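Local coordinates for protein alpha-galactosidase (PDB 6LCJ) that probably hydrolyses terminal alpha-galactosidic bonds, releasing galactose, as a glycosidase built on a TIM barrel and assembled as a hexamer, at residues P139-F144 against V458-P463; G352-P357 against D400-Y405; E422-F427 against Y464-G469. All blocks are in the same frame, centred on the assembly; numbering follows the deposited sequence.

Contact 1 of 3, residues P139-F144 against V458-P463; sequences PEEEVF and VRRLGP
Here the first turn of helix 140-149, which follows the last strand of the N-terminal beta-sandwich, meets the end of strand 458-462 in the small antiparallel C-terminal sheet and the bend at Pro463. No hydrogen bond crosses between the two segments, and the close fit comes from one side of Glu141 lying against the bend, while its other side faces solvent. Its extended chain brings OE1 over the Gly462-Pro463 peptide, 3.7 Å from Gly462 C, while Glu141 OE2 turns to the aliphatic part of Arg460, with 3.9 Å to Arg460 CD. Glycine suits position 462, where a beta carbon would run into Pro463 CD.

Glu140 makes only a thin second contact. With CG anti to the backbone N (chi1 -154°), its extended chain sends the carboxylate to Pro463; OE1 is held in a salt bridge by Arg97 of the sandwich, and Glu140 OE2 only grazes Pro463 CG at 3.9 Å.

Arg460 holds the bend in shape from within. Its chain is straight from CG to NE, so the guanidinium reaches back over the bend, and Arg460 NH2 gives a 2.9 Å bond to Pro463 O, nearly straight at 167° and on a carbonyl lone pair. NH2 also bonds Leu388 O of the barrel. An alanine in place of Arg460 would probably leave the bend less firmly held, because both guanidinium bonds to its carbonyls would be lost along with the CH2 surface beside Glu141. The charges of Glu141 and Arg460 lie near each other without a salt bridge, Glu141 OE2 being 4.7 Å from Arg460 NE. Arg460 NE donates instead to Gly462 O, at 3.3 Å and from above the carbonyl plane.

Contact 2 of 3, residues G352-P357 against D400-Y405; sequences GLRVGP and DPDVVY
In the TIM barrel, strands 352-354 and 398-400 run parallel as neighbours, and Arg354 pairs with Asp400 at their C-terminal ends. The ladder is short: Asp400 N donates to Leu353 O at 2.9 Å, and a weak bond returns from Val355 N to Asp400 O.

The side chain of Arg354 ties the two loops beyond the strands together. CB leaves on the sheet face that also carries the Asp400 side chain, and chi1 of -73° sets CG anti to the carbonyl carbon, alongside the Asp400 carboxylate. The bend at chi2 lays Arg354 CD against Asp400 OD2, 3.1 Å away, and the bend at chi3 turns NE away, so Asp400 is flanked by methylenes while the charged end goes to Asp402. Over NE lies the Asp402 carboxylate, and its N-H goes to a water in the guanidinium plane. CZ sits beneath Asp402 OD2, which lies over the centre of one guanidinium face, the two planes only 19° apart. Arg354 NH1 is under the same Asp402 OD2 at 3.4 Å. The salt bridge from Arg354 NH2 to Asp402 OD2, 3.3 Å long, is therefore one of charge alone, with no N-H aimed at the oxygen. In the plane, Arg354 NH2 bonds Gly356 O at 2.9 Å; NH2 also forms a salt bridge with Asp358. Arginine suits this buried place because it offers a flat charged face for stacking and in-plane donors together.

Asp402 is presented by an Asx turn in which its N bonds Asp400 OD1, and Val359 N and, weakly, Tyr167 OH also reach its OD2. The water joins the two segments: it accepts from Arg354 NE and Gly356 N, and donates to Asp400 O.

Contact 3 of 3, residues E422-F427 against Y464-G469; sequences EALAHF and YRFRVG
The 422-427 part of helix 415-428 lies almost crosswise over strand 465-468, the axes of these short segments 9.4 Å apart at closest approach and 76° apart in direction. Alternation along the strand decides what the helix meets: Phe466 and Val468, two apart on the strand, both point to it. Two bumps on the strand thus face a helical surface made by Ala423, Leu424, His426 and Phe427.

The smaller bump is Val468. Ala423 leaves the helix low at this point, and the branched valine settles onto it, Val468 CG2 touching Ala423 CB at 3.7 Å. Its other methyl, CG1, anti to the backbone N, reaches to His426 CD2 about one turn further along. The valine is thereby straddled by a short and a bulky neighbour, the His426 side chain crossing that of Val468 at about a right angle. The single methyl of Ala423 lets the strand lie close here.

The larger bump is Phe466, which meets Phe427 in a T-shaped stack. With chi1 at -174°, Phe427 throws its ring out from the helix toward the strand and presents a face. The edge of Phe466 comes down on that face, CE2 over its centre, with ring centroids 5.0 Å apart. Leu424 closes in beside it, Leu424 CD2 lying 4.4 Å from Phe466 CZ. No hydrogen bond joins the two segments; apolar side chains suit a seam made by their packing. Val458 of the neighbouring strand and Leu388 of helix 380-388 extend the apolar layer. The arrangement is that of the C-terminal antiparallel sheet laid against the helix between the seventh and eighth strands of the TIM barrel, as expected for the GH36 fold.

In the fold
Contacts 1 and 3 belong to the same three-stranded C-terminal sheet: strands 458-462 and 465-468 are neighbours in it, probably bonded from Arg459 O to Arg467 N, and the contact centres lie 13 Å apart. Along the chain their segments alternate. Contact 2, nested within the loop that contact 1 closes, sits deeper in the barrel; its centre is 20 Å from that of contact 1 and 14 Å from that of contact 3, which it precedes. It touches contact 3 where Pro401 and Val404 pack on helix 415-428. Contact 2 joins neighbouring strands of the barrel, while contacts 1 and 3 set the C-terminal sheet against the helix following the sandwich and against a barrel helix.

Contact 1 of 3, residues P139-F144 against V458-P463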
loop_
_atom_site.group_PDB
_atom_site.type_symbol
_atom_site.label_atom_id
_atom_site.label_comp_id
_atom_site.label_asym_id
_atom_site.label_seq_id
_atom_site.Cartn_x
_atom_site.Cartn_y
_atom_site.Cartn_z
ATOM N N PRO E 139 4.623 31.908 -38.448
ATOM C CA PRO E 139 4.083 32.767 -37.390
ATOM C C PRO E 139 2.804 32.176 -36.816
ATOM O O PRO E 139 1.977 31.617 -37.541
ATOM C CB PRO E 139 3.826 34.100 -38.105
ATOM C CG PRO E 139 4.717 34.078 -39.282
ATOM C CD PRO E 139 4.836 32.645 -39.705
ATOM N N GLU E 140 2.662 32.303 -35.495
ATOM C CA GLU E 140 1.556 31.694 -34.762
ATOM C C GLU E 140 0.207 31.985 -35.416
ATOM O O GLU E 140 -0.569 31.069 -35.701
ATOM C CB GLU E 140 1.579 32.209 -33.325
ATOM C CG GLU E 140 0.958 31.295 -32.302
ATOM C CD GLU E 140 1.224 31.773 -30.882
ATOM O OE1 GLU E 140 2.354 31.560 -30.375
ATOM O OE2 GLU E 140 0.307 32.383 -30.283
ATOM N N GLU E 141 -0.081 33.262 -35.677
ATOM C CA GLU E 141 -1.412 33.643 -36.138
ATOM C C GLU E 141 -1.677 33.156 -37.558
ATOM O O GLU E 141 -2.802 32.749 -37.882
ATOM C CB GLU E 141 -1.587 35.158 -36.032
ATOM C CG GLU E 141 -2.138 35.608 -34.666
ATOM C CD GLU E 141 -1.775 37.059 -34.302
ATOM O OE1 GLU E 141 -0.816 37.257 -33.510
ATOM O OE2 GLU E 141 -2.455 37.999 -34.796
ATOM N N GLU E 142 -0.666 33.185 -38.427
ATOM C CA GLU E 142 -0.913 32.725 -39.787
ATOM C C GLU E 142 -1.175 31.227 -39.806
ATOM O O GLU E 142 -2.065 30.748 -40.520
ATOM C CB GLU E 142 0.254 33.085 -40.706
ATOM C CG GLU E 142 -0.030 32.844 -42.213
ATOM C CD GLU E 142 -1.521 32.996 -42.622
ATOM O OE1 GLU E 142 -2.116 34.083 -42.373
ATOM O OE2 GLU E 142 -2.097 32.019 -43.191
ATOM N N VAL E 143 -0.433 30.481 -38.995
ATOM C CA VAL E 143 -0.490 29.027 -39.022
ATOM C C VAL E 143 -1.858 28.532 -38.532
ATOM O O VAL E 143 -2.453 27.621 -39.123
ATOM C CB VAL E 143 0.713 28.494 -38.207
ATOM C CG1 VAL E 143 0.317 27.614 -37.079
ATOM C CG2 VAL E 143 1.737 27.830 -39.108
ATOM N N PHE E 144 -2.423 29.181 -37.505
ATOM C CA PHE E 144 -3.752 28.796 -37.036
ATOM C C PHE E 144 -4.843 29.249 -37.995
ATOM O O PHE E 144 -5.862 28.565 -38.149
ATOM C CB PHE E 144 -4.003 29.354 -35.639
ATOM C CG PHE E 144 -3.454 28.494 -34.556
ATOM C CD1 PHE E 144 -2.128 28.618 -34.165
ATOM C CD2 PHE E 144 -4.250 27.524 -33.957
ATOM C CE1 PHE E 144 -1.607 27.811 -33.176
ATOM C CE2 PHE E 144 -3.746 26.704 -32.957
ATOM C CZ PHE E 144 -2.423 26.849 -32.561
ATOM N N VAL E 458 -11.967 46.587 -33.924
ATOM C CA VAL E 458 -10.937 45.946 -33.117
ATOM C C VAL E 458 -9.932 45.302 -34.057
ATOM O O VAL E 458 -10.297 44.772 -35.113
ATOM C CB VAL E 458 -11.516 44.903 -32.135
ATOM C CG1 VAL E 458 -10.451 44.454 -31.134
ATOM C CG2 VAL E 458 -12.683 45.482 -31.378
ATOM N N ARG E 459 -8.664 45.362 -33.674
ATOM C CA ARG E 459 -7.582 44.807 -34.461
ATOM C C ARG E 459 -6.666 44.067 -33.506
ATOM O O ARG E 459 -6.468 44.510 -32.371
ATOM C CB ARG E 459 -6.828 45.919 -35.213
ATOM C CG ARG E 459 -5.412 45.565 -35.638
ATOM C CD ARG E 459 -5.015 46.335 -36.885
ATOM N NE ARG E 459 -5.428 47.736 -36.796
ATOM C CZ ARG E 459 -4.702 48.696 -36.226
ATOM N NH1 ARG E 459 -3.517 48.410 -35.693
ATOM N NH2 ARG E 459 -5.158 49.944 -36.189
ATOM N N ARG E 460 -6.123 42.935 -33.944
ATOM C CA ARG E 460 -5.182 42.193 -33.116
ATOM C C ARG E 460 -3.755 42.619 -33.430
ATOM O O ARG E 460 -3.328 42.585 -34.587
ATOM C CB ARG E 460 -5.326 40.685 -33.311
ATOM C CG ARG E 460 -5.140 39.899 -32.011
ATOM C CD ARG E 460 -5.346 38.407 -32.218
ATOM N NE ARG E 460 -5.146 37.669 -30.981
ATOM C CZ ARG E 460 -5.740 36.510 -30.710
ATOM N NH1 ARG E 460 -6.564 35.974 -31.603
ATOM N NH2 ARG E 460 -5.519 35.889 -29.550
ATOM N N LEU E 461 -3.025 43.022 -32.396
ATOM C CA LEU E 461 -1.633 43.418 -32.541
ATOM C C LEU E 461 -0.675 42.300 -32.193
ATOM O O LEU E 461 0.459 42.291 -32.679
ATOM C CB LEU E 461 -1.341 44.632 -31.658
ATOM C CG LEU E 461 -2.391 45.730 -31.827
ATOM C CD1 LEU E 461 -2.228 46.816 -30.777
ATOM C CD2 LEU E 461 -2.337 46.307 -33.237
ATOM N N GLY E 462 -1.117 41.362 -31.366
ATOM C CA GLY E 462 -0.335 40.216 -30.983
ATOM C C GLY E 462 -1.238 39.193 -30.337
ATOM O O GLY E 462 -2.456 39.378 -30.255
ATOM N N PRO E 463 -0.658 38.093 -29.857
ATOM C CA PRO E 463 -1.479 37.039 -29.228
ATOM C C PRO E 463 -2.370 37.528 -28.089
ATOM O O PRO E 463 -3.467 36.989 -27.898
ATOM C CB PRO E 463 -0.426 36.039 -28.733
ATOM C CG PRO E 463 0.753 36.256 -29.655
ATOM C CD PRO E 463 0.763 37.718 -29.967
#

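Contact 2 of 3, residues G352-P357 against D400-Y405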
loop_
_atom_site.group_PDB
_atom_site.type_symbol
_atom_site.label_atom_id
_atom_site.label_comp_id
_atom_site.label_asym_id
_atom_site.label_seq_id
_atom_site.Cartn_x
_atom_site.Cartn_y
_atom_site.Cartn_z
ATOM N N GLY E 352 -23.416 29.580 -33.623
ATOM C CA GLY E 352 -22.569 30.150 -32.597
ATOM C C GLY E 352 -22.019 29.042 -31.715
ATOM O O GLY E 352 -22.690 28.031 -31.466
ATOM N N LEU E 353 -20.779 29.233 -31.256
ATOM C CA LEU E 353 -20.075 28.227 -30.470
ATOM C C LEU E 353 -19.405 28.892 -29.275
ATOM O O LEU E 353 -18.595 29.807 -29.445
ATOM C CB LEU E 353 -19.048 27.491 -31.329
ATOM C CG LEU E 353 -18.195 26.425 -30.644
ATOM C CD1 LEU E 353 -19.037 25.237 -30.302
ATOM C CD2 LEU E 353 -17.021 25.995 -31.520
ATOM N N ARG E 354 -19.742 28.438 -28.073
ATOM C CA ARG E 354 -19.027 28.879 -26.881
ATOM C C ARG E 354 -17.633 28.266 -26.871
ATOM O O ARG E 354 -17.477 27.070 -27.117
ATOM C CB ARG E 354 -19.803 28.492 -25.625
ATOM C CG ARG E 354 -21.068 29.340 -25.394
ATOM C CD ARG E 354 -20.796 30.542 -24.485
ATOM N NE ARG E 354 -19.965 30.123 -23.375
ATOM C CZ ARG E 354 -20.427 29.665 -22.215
ATOM N NH1 ARG E 354 -21.736 29.612 -21.972
ATOM N NH2 ARG E 354 -19.570 29.264 -21.284
ATOM N N VAL E 355 -16.615 29.096 -26.621
ATOM C CA VAL E 355 -15.219 28.677 -26.681
ATOM C C VAL E 355 -14.517 28.760 -25.334
ATOM O O VAL E 355 -13.313 28.509 -25.262
ATOM C CB VAL E 355 -14.426 29.485 -27.731
ATOM C CG1 VAL E 355 -14.867 29.131 -29.132
ATOM C CG2 VAL E 355 -14.601 30.958 -27.466
ATOM N N GLY E 356 -15.218 29.108 -24.268
ATOM C CA GLY E 356 -14.615 29.103 -22.961
ATOM C C GLY E 356 -15.570 28.719 -21.847
ATOM O O GLY E 356 -16.795 28.642 -22.022
ATOM N N PRO E 357 -15.002 28.470 -20.666
ATOM C CA PRO E 357 -15.813 28.357 -19.450
ATOM C C PRO E 357 -16.808 29.489 -19.315
ATOM O O PRO E 357 -16.641 30.568 -19.896
ATOM C CB PRO E 357 -14.769 28.421 -18.330
ATOM C CG PRO E 357 -13.507 27.971 -18.954
ATOM C CD PRO E 357 -13.556 28.437 -20.375
ATOM N N ASP E 400 -18.579 32.683 -29.535
ATOM C CA ASP E 400 -19.251 33.291 -28.400
ATOM C C ASP E 400 -18.310 33.364 -27.203
ATOM O O ASP E 400 -17.933 32.315 -26.669
ATOM C CB ASP E 400 -20.492 32.485 -28.053
ATOM C CG ASP E 400 -21.286 33.097 -26.918
ATOM O OD1 ASP E 400 -20.936 34.229 -26.480
ATOM O OD2 ASP E 400 -22.276 32.450 -26.476
ATOM N N PRO E 401 -17.920 34.550 -26.730
ATOM C CA PRO E 401 -17.016 34.627 -25.573
ATOM C C PRO E 401 -17.748 34.593 -24.244
ATOM O O PRO E 401 -17.095 34.700 -23.198
ATOM C CB PRO E 401 -16.311 35.985 -25.777
ATOM C CG PRO E 401 -17.395 36.843 -26.380
ATOM C CD PRO E 401 -18.356 35.895 -27.156
ATOM N N ASP E 402 -19.076 34.427 -24.298
ATOM C CA ASP E 402 -20.037 34.497 -23.196
ATOM C C ASP E 402 -20.378 35.954 -22.889
ATOM O O ASP E 402 -19.871 36.867 -23.548
ATOM C CB ASP E 402 -19.554 33.741 -21.957
ATOM C CG ASP E 402 -20.692 33.080 -21.230
ATOM O OD1 ASP E 402 -21.844 33.390 -21.590
ATOM O OD2 ASP E 402 -20.455 32.281 -20.295
ATOM N N VAL E 403 -21.276 36.189 -21.931
ATOM C CA VAL E 403 -21.910 37.505 -21.811
ATOM C C VAL E 403 -20.944 38.579 -21.317
ATOM O O VAL E 403 -19.854 38.287 -20.806
ATOM C CB VAL E 403 -23.155 37.439 -20.900
ATOM C CG1 VAL E 403 -24.061 36.317 -21.340
ATOM C CG2 VAL E 403 -22.738 37.277 -19.443
ATOM N N VAL E 404 -21.355 39.831 -21.483
ATOM C CA VAL E 404 -20.621 41.003 -21.021
ATOM C C VAL E 404 -21.386 41.581 -19.845
ATOM O O VAL E 404 -22.610 41.737 -19.914
ATOM C CB VAL E 404 -20.475 42.053 -22.137
ATOM C CG1 VAL E 404 -19.541 43.172 -21.706
ATOM C CG2 VAL E 404 -19.995 41.404 -23.411
ATOM N N TYR E 405 -20.678 41.896 -18.772
ATOM C CA TYR E 405 -21.293 42.597 -17.660
ATOM C C TYR E 405 -21.121 44.095 -17.851
ATOM O O TYR E 405 -20.069 44.561 -18.301
ATOM C CB TYR E 405 -20.685 42.170 -16.320
ATOM C CG TYR E 405 -20.948 40.731 -15.948
ATOM C CD1 TYR E 405 -22.088 40.364 -15.244
ATOM C CD2 TYR E 405 -20.044 39.732 -16.302
ATOM C CE1 TYR E 405 -22.321 39.030 -14.908
ATOM C CE2 TYR E 405 -20.260 38.402 -15.965
ATOM C CZ TYR E 405 -21.394 38.055 -15.277
ATOM O OH TYR E 405 -21.586 36.738 -14.942
HETATM O O HOH W 1 -17.485 31.136 -24.462
HETATM O O HOH W 2 -16.334 32.015 -22.000
#

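Contact 3 of 3, residues E422-F427 against Y464-G469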
loop_
_atom_site.group_PDB
_atom_site.type_symbol
_atom_site.label_atom_id
_atom_site.label_comp_id
_atom_site.label_asym_id
_atom_site.label_seq_id
_atom_site.Cartn_x
_atom_site.Cartn_y
_atom_site.Cartn_z
ATOM N N GLU E 422 -15.689 42.906 -22.449
ATOM C CA GLU E 422 -16.359 43.709 -23.467
ATOM C C GLU E 422 -15.552 43.767 -24.764
ATOM O O GLU E 422 -16.122 43.706 -25.862
ATOM C CB GLU E 422 -16.613 45.111 -22.931
ATOM C CG GLU E 422 -17.566 45.913 -23.771
ATOM C CD GLU E 422 -17.463 47.385 -23.481
ATOM O OE1 GLU E 422 -18.117 47.832 -22.519
ATOM O OE2 GLU E 422 -16.732 48.101 -24.207
ATOM N N ALA E 423 -14.223 43.877 -24.657
ATOM C CA ALA E 423 -13.384 43.974 -25.850
ATOM C C ALA E 423 -13.458 42.707 -26.700
ATOM O O ALA E 423 -13.451 42.781 -27.935
ATOM C CB ALA E 423 -11.940 44.265 -25.448
ATOM N N LEU E 424 -13.527 41.534 -26.061
ATOM C CA LEU E 424 -13.643 40.292 -26.823
ATOM C C LEU E 424 -14.994 40.169 -27.522
ATOM O O LEU E 424 -15.069 39.567 -28.598
ATOM C CB LEU E 424 -13.402 39.082 -25.920
ATOM C CG LEU E 424 -11.947 38.814 -25.520
ATOM C CD1 LEU E 424 -11.802 37.390 -25.044
ATOM C CD2 LEU E 424 -10.988 39.100 -26.655
ATOM N N ALA E 425 -16.067 40.721 -26.945
ATOM C CA ALA E 425 -17.335 40.788 -27.671
ATOM C C ALA E 425 -17.219 41.671 -28.913
ATOM O O ALA E 425 -17.738 41.328 -29.981
ATOM C CB ALA E 425 -18.450 41.305 -26.761
ATOM N N HIS E 426 -16.545 42.814 -28.800
ATOM C CA HIS E 426 -16.332 43.642 -29.983
ATOM C C HIS E 426 -15.520 42.893 -31.031
ATOM O O HIS E 426 -15.861 42.910 -32.214
ATOM C CB HIS E 426 -15.635 44.945 -29.608
ATOM C CG HIS E 426 -16.519 45.944 -28.932
ATOM N ND1 HIS E 426 -17.732 46.335 -29.453
ATOM C CD2 HIS E 426 -16.351 46.656 -27.791
ATOM C CE1 HIS E 426 -18.281 47.233 -28.655
ATOM N NE2 HIS E 426 -17.462 47.449 -27.643
ATOM N N PHE E 427 -14.459 42.204 -30.616
ATOM C CA PHE E 427 -13.620 41.508 -31.586
ATOM C C PHE E 427 -14.385 40.389 -32.297
ATOM O O PHE E 427 -14.311 40.251 -33.518
ATOM C CB PHE E 427 -12.376 40.962 -30.895
ATOM C CG PHE E 427 -11.379 40.353 -31.838
ATOM C CD1 PHE E 427 -10.528 41.152 -32.582
ATOM C CD2 PHE E 427 -11.290 38.976 -31.979
ATOM C CE1 PHE E 427 -9.599 40.594 -33.442
ATOM C CE2 PHE E 427 -10.360 38.416 -32.838
ATOM C CZ PHE E 427 -9.523 39.229 -33.574
ATOM N N TYR E 464 -1.942 38.537 -27.326
ATOM C CA TYR E 464 -2.708 38.999 -26.176
ATOM C C TYR E 464 -2.911 40.507 -26.192
ATOM O O TYR E 464 -3.300 41.089 -25.175
ATOM C CB TYR E 464 -2.030 38.553 -24.880
ATOM C CG TYR E 464 -1.708 37.086 -24.933
ATOM C CD1 TYR E 464 -2.730 36.138 -25.006
ATOM C CD2 TYR E 464 -0.395 36.643 -24.973
ATOM C CE1 TYR E 464 -2.451 34.784 -25.084
ATOM C CE2 TYR E 464 -0.100 35.290 -25.044
ATOM C CZ TYR E 464 -1.130 34.362 -25.107
ATOM O OH TYR E 464 -0.838 33.011 -25.183
ATOM N N ARG E 465 -2.677 41.148 -27.330
ATOM C CA ARG E 465 -2.799 42.591 -27.443
ATOM C C ARG E 465 -3.772 42.912 -28.561
ATOM O O ARG E 465 -3.572 42.497 -29.704
ATOM C CB ARG E 465 -1.440 43.239 -27.699
ATOM C CG ARG E 465 -0.296 42.635 -26.885
ATOM C CD ARG E 465 0.738 43.693 -26.493
ATOM N NE ARG E 465 0.751 44.837 -27.407
ATOM C CZ ARG E 465 1.281 44.825 -28.630
ATOM N NH1 ARG E 465 1.848 43.714 -29.099
ATOM N NH2 ARG E 465 1.229 45.920 -29.387
ATOM N N PHE E 466 -4.823 43.638 -28.227
ATOM C CA PHE E 466 -5.772 44.110 -29.213
ATOM C C PHE E 466 -5.801 45.626 -29.172
ATOM O O PHE E 466 -5.402 46.254 -28.186
ATOM C CB PHE E 466 -7.170 43.543 -28.958
ATOM C CG PHE E 466 -7.221 42.043 -28.978
ATOM C CD1 PHE E 466 -6.641 41.300 -27.958
ATOM C CD2 PHE E 466 -7.841 41.376 -30.016
ATOM C CE1 PHE E 466 -6.667 39.928 -27.982
ATOM C CE2 PHE E 466 -7.882 39.999 -30.035
ATOM C CZ PHE E 466 -7.289 39.273 -29.020
ATOM N N ARG E 467 -6.246 46.208 -30.270
ATOM C CA ARG E 467 -6.558 47.624 -30.322
ATOM C C ARG E 467 -8.053 47.723 -30.560
ATOM O O ARG E 467 -8.537 47.368 -31.639
ATOM C CB ARG E 467 -5.759 48.343 -31.406
ATOM C CG ARG E 467 -5.463 49.789 -31.040
ATOM C CD ARG E 467 -4.249 50.342 -31.775
ATOM N NE ARG E 467 -4.612 50.983 -33.040
ATOM C CZ ARG E 467 -5.302 52.120 -33.137
ATOM N NH1 ARG E 467 -5.714 52.755 -32.042
ATOM N NH2 ARG E 467 -5.578 52.627 -34.334
ATOM N N VAL E 468 -8.777 48.170 -29.538
ATOM C CA VAL E 468 -10.230 48.306 -29.568
ATOM C C VAL E 468 -10.538 49.786 -29.710
ATOM O O VAL E 468 -10.180 50.584 -28.832
ATOM C CB VAL E 468 -10.887 47.719 -28.307
ATOM C CG1 VAL E 468 -12.407 47.730 -28.436
ATOM C CG2 VAL E 468 -10.386 46.304 -28.048
ATOM N N GLY E 469 -11.203 50.150 -30.811
ATOM C CA GLY E 469 -11.257 51.537 -31.236
ATOM C C GLY E 469 -9.860 52.126 -31.232
ATOM O O GLY E 469 -8.968 51.624 -31.924
#